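Local coordinates for protein Two-component system sensor histidine kinase (Bacteroides thetaiotaomicron, PDB 3OTT) that probably senses saccharides outside the cell, as the extracellular beta-propeller and beta-sandwich part of a sensor histidine kinase, at residues Lys41-Tyr46 with Leu76-Asp81; Gln53-Thr56 with Asn61-Arg64; Val86-Tyr89 with Tyr94-Pro97; Asn88-Arg93 with Ile659-Ser664; Gln646-Ser649 with Asp655-Asn658. All coordinates share one frame; numbering follows the deposited sequence. Where two conformers were deposited one is given.

Overall arrangement
The five contacts run from two adjacent propeller blades to the C-terminal beta-sandwich. Interaction 1 packs one blade on the next, and interaction 2, nested in the loop that interaction 1 closes, lies on the connection between those blades, centres about 7 Å apart. Interaction 3 belongs to the second blade; its outer hairpin turn reaches the sandwich in interaction 4, with which it shares N88 and Y89. Interaction 5, about 10 Å from interaction 4 between centres, lies in the same sandwich loop, its N658 hydrogen-bonded to R90 O. The bound hexatantalum dodecabromide cluster lies about 7 Å from the R660 side chain of interaction 4 and about 14 Å from that of L76 in interaction 1.

Interaction 1. Residues Lys41-Tyr46 with Leu76-Asp81; sequences KGLFSY and LYMGTD
L43 and M78 have the nearest CA atoms of segments 41-46 and 76-81, 8.8 Å apart; the two strands belong to different sheets that meet through side chains, and accordingly no hydrogen bond crosses. L43 carries one side of the contact alone. Its CG lies anti to the backbone N (chi1 167°), which sends both methyls out between the two partners. CD1 meets the sulfur of M78, with CD1 to SD at 3.8 Å, and the CB of L43 is also close to that sulfur, at 4.0 Å from SD. The other methyl, CD2, touches CD2 of L76 at 3.8 Å. M78 bends at its last torsion (chi3 -78°), and its CE comes within 4.1 Å of L43 CD2, so thioether and methyl both lie against the leucine. L43 crosses each partner at about a right angle. This is the contact between successive blades of a beta-propeller: strand 42-46 is third in its four-stranded antiparallel sheet, strand 75-79 second in the next. The contact buries 129 Å², the side-chain contacts in it are apolar, and all three residues are buried. Y87 of strand 84-88 touches both L43 and M78, while W36 of strand 35-39 meets L76, so both sheets contribute further aromatic groups to the seam.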
# COMPACT_ATOMS: atom_id res chain seq x y z
N LYS B 41 17.64 -16.38 -31.41
CA LYS B 41 19.09 -16.65 -31.29
C LYS B 41 19.62 -16.41 -29.86
O LYS B 41 20.77 -16.65 -29.59
CB LYS B 41 19.91 -15.71 -32.21
CG LYS B 41 19.74 -15.93 -33.75
CD LYS B 41 20.17 -17.32 -34.20
CE LYS B 41 19.43 -17.79 -35.46
NZ LYS B 41 20.11 -17.35 -36.74
N GLY B 42 18.81 -15.88 -28.96
CA GLY B 42 19.25 -15.72 -27.59
C GLY B 42 18.82 -14.39 -27.05
O GLY B 42 17.98 -13.70 -27.63
N LEU B 43 19.43 -14.00 -25.95
CA LEU B 43 18.92 -12.90 -25.16
C LEU B 43 19.58 -11.59 -25.60
O LEU B 43 20.78 -11.57 -25.80
CB LEU B 43 19.23 -13.21 -23.68
CG LEU B 43 19.06 -12.03 -22.69
CD1 LEU B 43 17.56 -11.77 -22.50
CD2 LEU B 43 19.76 -12.24 -21.34
N PHE B 44 18.80 -10.50 -25.75
CA PHE B 44 19.29 -9.14 -26.03
C PHE B 44 18.79 -8.14 -24.95
O PHE B 44 17.82 -8.46 -24.20
CB PHE B 44 18.80 -8.57 -27.38
CG PHE B 44 19.48 -9.16 -28.62
CD1 PHE B 44 19.09 -10.40 -29.12
CD2 PHE B 44 20.45 -8.43 -29.31
CE1 PHE B 44 19.66 -10.92 -30.24
CE2 PHE B 44 21.06 -8.95 -30.47
CZ PHE B 44 20.65 -10.20 -30.93
N SER B 45 19.40 -6.93 -24.95
CA SER B 45 18.88 -5.81 -24.21
C SER B 45 18.80 -4.62 -25.12
O SER B 45 19.50 -4.55 -26.12
CB SER B 45 19.78 -5.50 -23.01
OG SER B 45 21.15 -5.18 -23.42
N TYR B 46 17.98 -3.65 -24.74
CA TYR B 46 17.79 -2.46 -25.54
C TYR B 46 17.73 -1.28 -24.61
O TYR B 46 16.89 -1.26 -23.69
CB TYR B 46 16.50 -2.52 -26.33
CG TYR B 46 16.24 -1.30 -27.20
CD1 TYR B 46 17.16 -0.88 -28.14
CD2 TYR B 46 15.06 -0.60 -27.09
CE1 TYR B 46 16.93 0.18 -28.95
CE2 TYR B 46 14.82 0.48 -27.88
CZ TYR B 46 15.75 0.87 -28.82
OH TYR B 46 15.49 1.97 -29.63
N LEU B 76 17.35 -13.68 -14.98
CA LEU B 76 16.36 -13.89 -16.03
C LEU B 76 16.32 -15.39 -16.22
O LEU B 76 17.36 -15.96 -16.59
CB LEU B 76 16.75 -13.19 -17.35
CG LEU B 76 16.48 -11.69 -17.58
CD1 LEU B 76 16.45 -10.86 -16.33
CD2 LEU B 76 17.50 -11.10 -18.53
N TYR B 77 15.20 -16.02 -15.85
CA TYR B 77 14.91 -17.43 -16.14
C TYR B 77 14.21 -17.44 -17.48
O TYR B 77 13.15 -16.81 -17.65
CB TYR B 77 13.97 -18.07 -15.05
CG TYR B 77 14.66 -18.58 -13.81
CD1 TYR B 77 15.68 -17.83 -13.20
CD2 TYR B 77 14.29 -19.79 -13.22
CE1 TYR B 77 16.36 -18.30 -12.05
CE2 TYR B 77 14.90 -20.27 -12.07
CZ TYR B 77 15.96 -19.54 -11.48
OH TYR B 77 16.59 -20.03 -10.34
N MET B 78 14.76 -18.16 -18.43
CA MET B 78 14.26 -18.14 -19.80
C MET B 78 14.03 -19.55 -20.32
O MET B 78 14.91 -20.41 -20.19
CB MET B 78 15.29 -17.42 -20.68
CG MET B 78 15.57 -15.96 -20.18
SD MET B 78 16.85 -15.28 -21.23
CE MET B 78 18.35 -16.04 -20.58
N GLY B 79 12.87 -19.80 -20.94
CA GLY B 79 12.60 -21.12 -21.45
C GLY B 79 13.21 -21.36 -22.81
O GLY B 79 13.15 -20.49 -23.65
N THR B 80 13.77 -22.56 -23.04
CA THR B 80 14.52 -22.91 -24.28
C THR B 80 14.18 -24.38 -24.61
O THR B 80 13.49 -25.02 -23.83
CB THR B 80 16.08 -22.81 -24.08
OG1 THR B 80 16.50 -23.79 -23.13
CG2 THR B 80 16.56 -21.44 -23.54
N ASP B 81 14.68 -24.88 -25.75
CA ASP B 81 14.68 -26.31 -26.11
C ASP B 81 15.36 -27.17 -25.04
O ASP B 81 14.94 -28.30 -24.74
CB ASP B 81 15.46 -26.49 -27.43
CG ASP B 81 14.82 -25.71 -28.62
OD1 ASP B 81 13.65 -25.23 -28.51
OD2 ASP B 81 15.48 -25.59 -29.69

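Interaction 2. Residues Gln53-Thr56 with Asn61-Arg64; sequences QHFT and NNTR
F55 and N61 bring segments 53-56 and 61-64 to 5.3 Å between CA atoms, and neither segment is regular helix or strand beyond Q53, which still ends strand 51-53. One hydrogen bond crosses: T56 N donates to N61 OD1 at 2.9 Å, nearly straight at 159°, with the donor tilted from the plane of the amide carbonyl. The N61 side chain gets there by setting CG between its own backbone N and carbonyl carbon (chi1 50°), and the same oxygen lies 3.2 Å from F55 CB. The segments lie on a loop in the connection between successive propeller blades, from the last strand of one, 51-53, to the first of the next, 67-71. With an alanine in place of N61, the T56 amide would probably lose its mate and E59, bonded to N61 ND2, one of its partners. N62 approaches the F55 ring with its amide plane only 5° from that of the ring, ND2 standing 3.5 Å from CE1. That nitrogen donates to K41 O of the preceding blade, while N62 CB packs 3.3 Å from T56 O. CD of Q53 lies over one face of the F55 ring, toward its rim, and Q53 NE2 bonds F55 O at 2.9 Å, within the plane of the Q53 amide. T56 OG1 is hydrogen-bonded to R651 NH1, and the ring of F44 meets that of F55.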
# COMPACT_ATOMS: atom_id res chain seq x y z
N GLN B 53 23.71 -7.79 -27.61
CA GLN B 53 23.50 -9.22 -27.48
C GLN B 53 24.10 -9.74 -26.20
O GLN B 53 25.08 -9.21 -25.73
CB GLN B 53 24.02 -10.00 -28.70
CG GLN B 53 25.54 -10.15 -28.81
CD GLN B 53 25.87 -10.83 -30.12
OE1 GLN B 53 25.65 -10.25 -31.17
NE2 GLN B 53 26.31 -12.09 -30.08
N HIS B 54 23.50 -10.78 -25.64
CA HIS B 54 24.11 -11.38 -24.43
C HIS B 54 24.39 -12.87 -24.55
O HIS B 54 24.13 -13.62 -23.66
CB HIS B 54 23.27 -11.06 -23.22
CG HIS B 54 23.16 -9.58 -22.97
ND1 HIS B 54 24.05 -8.91 -22.15
CD2 HIS B 54 22.35 -8.65 -23.49
CE1 HIS B 54 23.75 -7.62 -22.15
NE2 HIS B 54 22.73 -7.43 -22.96
N PHE B 55 24.90 -13.27 -25.71
CA PHE B 55 25.18 -14.65 -26.02
C PHE B 55 26.35 -14.67 -26.99
O PHE B 55 26.64 -13.66 -27.62
CB PHE B 55 23.93 -15.33 -26.62
CG PHE B 55 23.41 -14.70 -27.86
CD1 PHE B 55 23.97 -14.99 -29.11
CD2 PHE B 55 22.37 -13.82 -27.80
CE1 PHE B 55 23.45 -14.41 -30.28
CE2 PHE B 55 21.85 -13.20 -28.95
CZ PHE B 55 22.39 -13.49 -30.19
N THR B 56 26.99 -15.83 -27.12
CA THR B 56 28.09 -16.00 -28.07
C THR B 56 27.71 -17.08 -29.06
O THR B 56 27.16 -18.13 -28.68
CB THR B 56 29.42 -16.33 -27.29
OG1 THR B 56 29.69 -15.26 -26.36
CG2 THR B 56 30.66 -16.55 -28.22
N ASN B 61 24.11 -20.70 -24.91
CA ASN B 61 23.26 -19.47 -24.75
C ASN B 61 22.73 -18.83 -26.05
O ASN B 61 21.90 -17.94 -26.00
CB ASN B 61 23.99 -18.38 -23.94
CG ASN B 61 25.36 -18.13 -24.45
OD1 ASN B 61 25.58 -17.85 -25.64
ND2 ASN B 61 26.33 -18.30 -23.57
N ASN B 62 23.28 -19.27 -27.18
CA ASN B 62 22.89 -18.87 -28.53
C ASN B 62 21.76 -19.81 -28.95
O ASN B 62 22.00 -20.77 -29.66
CB ASN B 62 24.08 -19.12 -29.45
CG ASN B 62 23.88 -18.65 -30.91
OD1 ASN B 62 24.66 -19.04 -31.77
ND2 ASN B 62 22.89 -17.77 -31.17
N THR B 63 20.55 -19.56 -28.46
CA THR B 63 19.48 -20.51 -28.61
C THR B 63 18.18 -19.77 -28.53
O THR B 63 18.14 -18.61 -28.10
CB THR B 63 19.58 -21.64 -27.52
OG1 THR B 63 18.70 -22.71 -27.82
CG2 THR B 63 19.32 -21.13 -26.08
N ARG B 64 17.10 -20.38 -28.99
CA ARG B 64 15.84 -19.67 -29.03
C ARG B 64 15.23 -19.59 -27.63
O ARG B 64 15.20 -20.56 -26.89
CB ARG B 64 14.88 -20.33 -30.04
CG ARG B 64 13.48 -19.70 -30.09
CD ARG B 64 12.54 -20.37 -31.13
NE ARG B 64 11.77 -19.37 -31.89
CZ ARG B 64 11.62 -19.39 -33.22
NH1 ARG B 64 12.11 -20.39 -33.98
NH2 ARG B 64 10.94 -18.42 -33.79

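Interaction 3. Residues Val86-Tyr89 with Tyr94-Pro97; sequences VYNY and YEQP
Y87 and Y94 set their rings against each other obliquely, planes at 50° and centroids 4.9 Å apart. The Y87 atom CD1 sits over the centre of the Y94 ring, 3.6 Å from CZ of Y94. Both rings lie on one side of the sheet because their residues form an antiparallel non-hydrogen-bonded pair, CA to CA 4.5 Å. The hydroxyls have separate mates, D92 OD1 for Y87 and H54 O for Y94. With a leucine in place of Y94, H54 O would probably lose its partner and the Y87 ring the flat surface beneath CD1. N88 and E95 meet in another way, amide and carboxylate planes 89° apart: N88 ND2 reaches E95 OE1 at 3.2 Å from above the carboxylate plane. The OD1 of N88 is taken by R90 N. Between these pairs E95 N donates to V86 O at 3.0 Å. Q96 bends back at chi2 (-53°), and its amide stands in for a strand backbone: OE1 accepts from V86 N at 2.8 Å, in the carbonyl plane, while NE2 donates to I84 O. V86 CG2 touches CD of the P97 ring at 3.9 Å. In the four-stranded propeller blade, strand 84-88 lies between strand 75-79 and the edge strand 93-94, and Y87 and Y94 both touch L43 on strand 42-46 of the preceding blade.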
# COMPACT_ATOMS: atom_id res chain seq x y z
N VAL B 86 19.46 -19.73 -17.24
CA VAL B 86 19.44 -18.75 -16.19
C VAL B 86 20.54 -17.66 -16.34
O VAL B 86 21.75 -17.96 -16.29
CB VAL B 86 19.50 -19.43 -14.82
CG1 VAL B 86 19.62 -18.41 -13.72
CG2 VAL B 86 18.26 -20.32 -14.63
N TYR B 87 20.12 -16.41 -16.45
CA TYR B 87 21.09 -15.36 -16.68
C TYR B 87 21.11 -14.39 -15.50
O TYR B 87 20.08 -13.81 -15.13
CB TYR B 87 20.79 -14.64 -18.03
CG TYR B 87 21.71 -13.47 -18.34
CD1 TYR B 87 23.07 -13.68 -18.71
CD2 TYR B 87 21.24 -12.19 -18.29
CE1 TYR B 87 23.92 -12.59 -18.99
CE2 TYR B 87 22.07 -11.08 -18.60
CZ TYR B 87 23.39 -11.30 -18.94
OH TYR B 87 24.17 -10.23 -19.22
N ASN B 88 22.26 -14.25 -14.88
CA ASN B 88 22.40 -13.24 -13.81
C ASN B 88 22.69 -11.89 -14.45
O ASN B 88 23.77 -11.65 -14.88
CB ASN B 88 23.47 -13.65 -12.77
CG ASN B 88 23.59 -12.66 -11.61
OD1 ASN B 88 23.22 -11.50 -11.73
ND2 ASN B 88 24.13 -13.13 -10.46
N TYR B 89 21.71 -11.00 -14.51
CA TYR B 89 21.91 -9.78 -15.24
C TYR B 89 22.74 -8.73 -14.46
O TYR B 89 23.27 -7.77 -15.06
CB TYR B 89 20.55 -9.24 -15.70
CG TYR B 89 19.68 -8.59 -14.61
CD1 TYR B 89 19.91 -7.28 -14.18
CD2 TYR B 89 18.64 -9.30 -14.03
CE1 TYR B 89 19.08 -6.68 -13.21
CE2 TYR B 89 17.80 -8.72 -13.04
CZ TYR B 89 18.04 -7.44 -12.63
OH TYR B 89 17.22 -6.92 -11.68
N TYR B 94 25.97 -16.39 -17.05
CA TYR B 94 25.00 -17.50 -17.00
C TYR B 94 25.34 -18.32 -15.78
O TYR B 94 26.50 -18.62 -15.57
CB TYR B 94 25.03 -18.35 -18.30
CG TYR B 94 24.39 -17.58 -19.41
CD1 TYR B 94 23.03 -17.60 -19.57
CD2 TYR B 94 25.14 -16.74 -20.24
CE1 TYR B 94 22.40 -16.84 -20.57
CE2 TYR B 94 24.54 -15.97 -21.23
CZ TYR B 94 23.14 -16.02 -21.38
OH TYR B 94 22.48 -15.30 -22.36
N GLU B 95 24.35 -18.63 -14.96
CA GLU B 95 24.57 -19.23 -13.66
C GLU B 95 23.63 -20.34 -13.48
O GLU B 95 22.59 -20.08 -12.87
CB GLU B 95 24.32 -18.20 -12.52
CG GLU B 95 25.65 -17.52 -12.09
CD GLU B 95 25.51 -16.38 -11.08
OE1 GLU B 95 24.47 -16.34 -10.38
OE2 GLU B 95 26.47 -15.55 -10.96
N GLN B 96 23.92 -21.54 -14.00
CA GLN B 96 22.97 -22.67 -13.86
C GLN B 96 22.87 -23.30 -12.47
O GLN B 96 23.86 -23.80 -11.92
CB GLN B 96 23.19 -23.85 -14.85
CG GLN B 96 22.79 -23.65 -16.34
CD GLN B 96 21.32 -23.14 -16.61
OE1 GLN B 96 21.12 -21.98 -17.05
NE2 GLN B 96 20.33 -24.02 -16.40
N PRO B 97 21.63 -23.38 -11.95
CA PRO B 97 21.23 -24.25 -10.82
C PRO B 97 21.70 -25.69 -11.00
O PRO B 97 21.93 -26.12 -12.10
CB PRO B 97 19.69 -24.22 -10.90
CG PRO B 97 19.34 -22.91 -11.54
CD PRO B 97 20.46 -22.73 -12.58

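Interaction 4. Residues Asn88-Arg93 with Ile659-Ser664; sequences NYRADR and IRYTNS
Y661 packs against R90 and Y89, with no direct hydrogen bond between segments 88-93 and 659-664. In the van der Waals contacts, CG of R90, 4.0 Å above the Y661 ring, and R660 CG of the ring's own segment lie over opposite faces toward the rim, so an arginine chain flanks the ring on each side. R90 is extended from CG to NE and crosses the tyrosine at about a right angle; its NH1 stands 3.6 Å from Y661 CE1, with guanidinium and ring planes 44° apart. The Y661 hydroxyl touches the edge of the Y89 ring in plane, OH to Y89 CE1 3.4 Å.

Polar contacts run through intermediaries. Water 1 donates to Y89 O at 3.3 Å and accepts from R660 NH1 at 3.1 Å. The R660 guanidinium, salt-bridged to D30, lies with one face beneath Y661 OH, which is hydrogen-bonded to E32 OE2; R90 NH2 makes a long, weak ion pair with the same oxygen. R90 NE is bonded to N73 O, and R90 also packs on M363 of the second subunit.

Within segment 88-93, N88 OD1 accepts from R90 N and A91 N, both at 3.0 Å, an Asx turn and Asx motif. D92 and R93 both face N88 in a G1 beta bulge, D92 having positive phi (60°). This is a bulged hairpin turn between strands 84-88 and 93-94 of a propeller blade, set against the loop before strand 664-667 of the C-terminal beta-sandwich. It forms an interdomain seam beside E32, which lines the hexatantalum dodecabromide pocket.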
# COMPACT_ATOMS: atom_id res chain seq x y z
N ASN B 88 22.26 -14.25 -14.88
CA ASN B 88 22.40 -13.24 -13.81
C ASN B 88 22.69 -11.89 -14.45
O ASN B 88 23.77 -11.65 -14.88
CB ASN B 88 23.47 -13.65 -12.77
CG ASN B 88 23.59 -12.66 -11.61
OD1 ASN B 88 23.22 -11.50 -11.73
ND2 ASN B 88 24.13 -13.13 -10.46
N TYR B 89 21.71 -11.00 -14.51
CA TYR B 89 21.91 -9.78 -15.24
C TYR B 89 22.74 -8.73 -14.46
O TYR B 89 23.27 -7.77 -15.06
CB TYR B 89 20.55 -9.24 -15.70
CG TYR B 89 19.68 -8.59 -14.61
CD1 TYR B 89 19.91 -7.28 -14.18
CD2 TYR B 89 18.64 -9.30 -14.03
CE1 TYR B 89 19.08 -6.68 -13.21
CE2 TYR B 89 17.80 -8.72 -13.04
CZ TYR B 89 18.04 -7.44 -12.63
OH TYR B 89 17.22 -6.92 -11.68
N ARG B 90 22.88 -8.91 -13.15
CA ARG B 90 23.71 -7.97 -12.39
C ARG B 90 25.17 -8.38 -12.55
O ARG B 90 26.03 -7.55 -12.74
CB ARG B 90 23.37 -7.92 -10.89
CG ARG B 90 22.05 -7.26 -10.63
CD ARG B 90 21.70 -7.28 -9.14
NE ARG B 90 20.31 -6.83 -9.04
CZ ARG B 90 19.94 -5.56 -8.92
NH1 ARG B 90 20.88 -4.60 -8.84
NH2 ARG B 90 18.64 -5.26 -8.85
N ALA B 91 25.44 -9.66 -12.44
CA ALA B 91 26.82 -10.10 -12.62
C ALA B 91 27.20 -10.22 -14.10
O ALA B 91 28.37 -10.22 -14.44
CB ALA B 91 27.09 -11.44 -11.85
N ASP B 92 26.21 -10.29 -15.00
CA ASP B 92 26.49 -10.57 -16.42
C ASP B 92 27.18 -11.94 -16.66
O ASP B 92 28.14 -12.01 -17.41
CB ASP B 92 27.24 -9.36 -17.08
CG ASP B 92 27.54 -9.60 -18.56
OD1 ASP B 92 26.77 -10.27 -19.28
OD2 ASP B 92 28.60 -9.15 -19.02
N ARG B 93 26.62 -13.01 -16.07
CA ARG B 93 27.09 -14.37 -16.18
C ARG B 93 25.88 -15.33 -16.25
O ARG B 93 24.90 -15.11 -15.50
CB ARG B 93 27.86 -14.78 -14.90
CG ARG B 93 28.89 -13.76 -14.41
CD ARG B 93 30.36 -14.00 -14.84
NE ARG B 93 30.58 -14.60 -16.16
CZ ARG B 93 31.27 -15.73 -16.38
NH1 ARG B 93 31.80 -16.43 -15.37
NH2 ARG B 93 31.41 -16.20 -17.62
N ILE B 659 29.64 -2.83 -16.18
CA ILE B 659 29.75 -1.38 -16.24
C ILE B 659 28.50 -0.70 -15.67
O ILE B 659 28.59 0.38 -15.09
CB ILE B 659 30.07 -0.90 -17.68
CG1 ILE B 659 30.53 0.56 -17.71
CG2 ILE B 659 28.84 -1.07 -18.65
CD1 ILE B 659 31.81 0.81 -16.97
N ARG B 660 27.33 -1.34 -15.81
CA ARG B 660 26.10 -0.74 -15.31
C ARG B 660 26.07 -0.62 -13.78
O ARG B 660 25.40 0.25 -13.27
CB ARG B 660 24.92 -1.54 -15.84
CG ARG B 660 23.49 -0.97 -15.50
CD ARG B 660 22.43 -2.06 -15.75
NE ARG B 660 21.11 -1.58 -15.36
CZ ARG B 660 19.96 -2.24 -15.52
NH1 ARG B 660 19.94 -3.45 -16.07
NH2 ARG B 660 18.84 -1.68 -15.14
N TYR B 661 26.83 -1.48 -13.08
CA TYR B 661 26.78 -1.61 -11.62
C TYR B 661 28.08 -1.27 -10.90
O TYR B 661 28.35 -1.80 -9.79
CB TYR B 661 26.32 -3.03 -11.23
CG TYR B 661 24.88 -3.28 -11.65
CD1 TYR B 661 23.80 -2.59 -11.03
CD2 TYR B 661 24.60 -4.14 -12.71
CE1 TYR B 661 22.50 -2.80 -11.46
CE2 TYR B 661 23.29 -4.35 -13.15
CZ TYR B 661 22.25 -3.69 -12.53
OH TYR B 661 21.00 -3.92 -13.02
N THR B 662 28.92 -0.46 -11.55
CA THR B 662 30.22 -0.16 -10.98
C THR B 662 30.37 1.31 -10.87
O THR B 662 30.06 2.03 -11.81
CB THR B 662 31.39 -0.67 -11.86
OG1 THR B 662 31.03 -1.90 -12.47
CG2 THR B 662 32.55 -0.99 -10.97
N ASN B 663 30.89 1.73 -9.73
CA ASN B 663 31.27 3.10 -9.44
C ASN B 663 32.79 3.31 -9.70
O ASN B 663 33.28 4.44 -9.75
CB ASN B 663 30.95 3.37 -7.95
CG ASN B 663 29.43 3.14 -7.58
OD1 ASN B 663 29.11 2.52 -6.54
ND2 ASN B 663 28.51 3.65 -8.42
N SER B 664 33.53 2.20 -9.82
CA SER B 664 35.00 2.23 -9.84
C SER B 664 35.54 1.11 -10.69
O SER B 664 35.29 -0.08 -10.42
CB SER B 664 35.57 2.08 -8.44
OG SER B 664 35.51 3.30 -7.73
O HOH W 1 22.43 -5.17 -16.90

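Interaction 5. Residues Gln646-Ser649 with Asp655-Asn658; sequences QLVS and DVPN
V648 and V656 meet across the base of a loop in the C-terminal beta-sandwich, where the chain leaves edge strand 646-648 and heads for strand 664-667 of the other sheet. The segments come together near S649: S649 and V656 have the nearest CA atoms, 5.9 Å apart, and no direct hydrogen bond links the two. V648 is held to the neighbouring strand 637-643 by backbone bonding with L641, and its side chain touches L641 and I643. On V656, CG1 does all the touching. Lying roughly anti to the backbone N (chi1 152°), it reaches V648 CG2 at 4.1 Å, the two side chains crossing at about a right angle. It also rests on the backbone beyond, 4.0 Å from V648 O and 4.1 Å from S649 CA. The contact buries 127 Å², with V656 contributing more than either V648 or S649, and both valines are buried.

Polar residues on either side of V656 in sequence tie the loop elsewhere. D655 makes salt bridges to R653 and K668. N658 accepts from R660 N through OD1 and donates through ND2 to R90 O, on the propeller turn. Between the segments themselves the polar link is water 2, which donates to P657 O at 3.0 Å and, weakly, to V648 O at 3.4 Å.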
# COMPACT_ATOMS: atom_id res chain seq x y z
N GLN B 646 36.39 -2.83 -28.91
CA GLN B 646 35.67 -4.09 -28.73
C GLN B 646 34.82 -4.10 -27.47
O GLN B 646 35.30 -3.79 -26.37
CB GLN B 646 36.68 -5.21 -28.60
CG GLN B 646 37.57 -5.39 -29.81
CD GLN B 646 38.20 -6.75 -29.81
OE1 GLN B 646 39.43 -6.87 -29.73
NE2 GLN B 646 37.36 -7.80 -29.85
N LEU B 647 33.57 -4.51 -27.61
CA LEU B 647 32.65 -4.44 -26.46
C LEU B 647 33.11 -5.48 -25.40
O LEU B 647 33.40 -6.63 -25.74
CB LEU B 647 31.25 -4.65 -26.96
CG LEU B 647 29.99 -4.81 -26.10
CD1 LEU B 647 29.99 -6.09 -25.34
CD2 LEU B 647 29.86 -3.64 -25.22
N VAL B 648 33.24 -5.07 -24.14
CA VAL B 648 33.74 -6.02 -23.12
C VAL B 648 32.82 -6.16 -21.88
O VAL B 648 32.27 -5.16 -21.38
CB VAL B 648 35.19 -5.70 -22.63
CG1 VAL B 648 36.24 -6.03 -23.74
CG2 VAL B 648 35.30 -4.24 -22.14
N SER B 649 32.69 -7.38 -21.36
CA SER B 649 31.83 -7.57 -20.18
C SER B 649 32.28 -8.79 -19.43
O SER B 649 33.04 -9.59 -19.97
CB SER B 649 30.34 -7.74 -20.61
OG SER B 649 30.22 -8.93 -21.41
N ASP B 655 38.63 -9.74 -16.53
CA ASP B 655 39.22 -8.59 -15.86
C ASP B 655 38.36 -7.34 -15.95
O ASP B 655 38.84 -6.22 -15.77
CB ASP B 655 40.65 -8.35 -16.40
CG ASP B 655 40.69 -8.18 -17.94
OD1 ASP B 655 39.85 -8.78 -18.66
OD2 ASP B 655 41.59 -7.46 -18.43
N VAL B 656 37.08 -7.53 -16.22
CA VAL B 656 36.24 -6.39 -16.45
C VAL B 656 34.93 -6.56 -15.69
O VAL B 656 34.39 -7.65 -15.68
CB VAL B 656 36.05 -6.16 -17.98
CG1 VAL B 656 34.79 -5.52 -18.26
CG2 VAL B 656 37.14 -5.29 -18.48
N PRO B 657 34.42 -5.51 -15.04
CA PRO B 657 33.16 -5.73 -14.29
C PRO B 657 31.94 -5.32 -15.15
O PRO B 657 32.12 -4.96 -16.32
CB PRO B 657 33.33 -4.81 -13.05
CG PRO B 657 34.10 -3.61 -13.65
CD PRO B 657 35.01 -4.18 -14.77
N ASN B 658 30.73 -5.50 -14.61
CA ASN B 658 29.51 -5.00 -15.25
C ASN B 658 29.44 -3.52 -15.05
O ASN B 658 29.17 -3.03 -13.94
CB ASN B 658 28.23 -5.65 -14.73
CG ASN B 658 27.02 -5.42 -15.72
OD1 ASN B 658 27.05 -4.49 -16.53
ND2 ASN B 658 26.03 -6.25 -15.66
O HOH W 2 30.39 -4.19 -18.67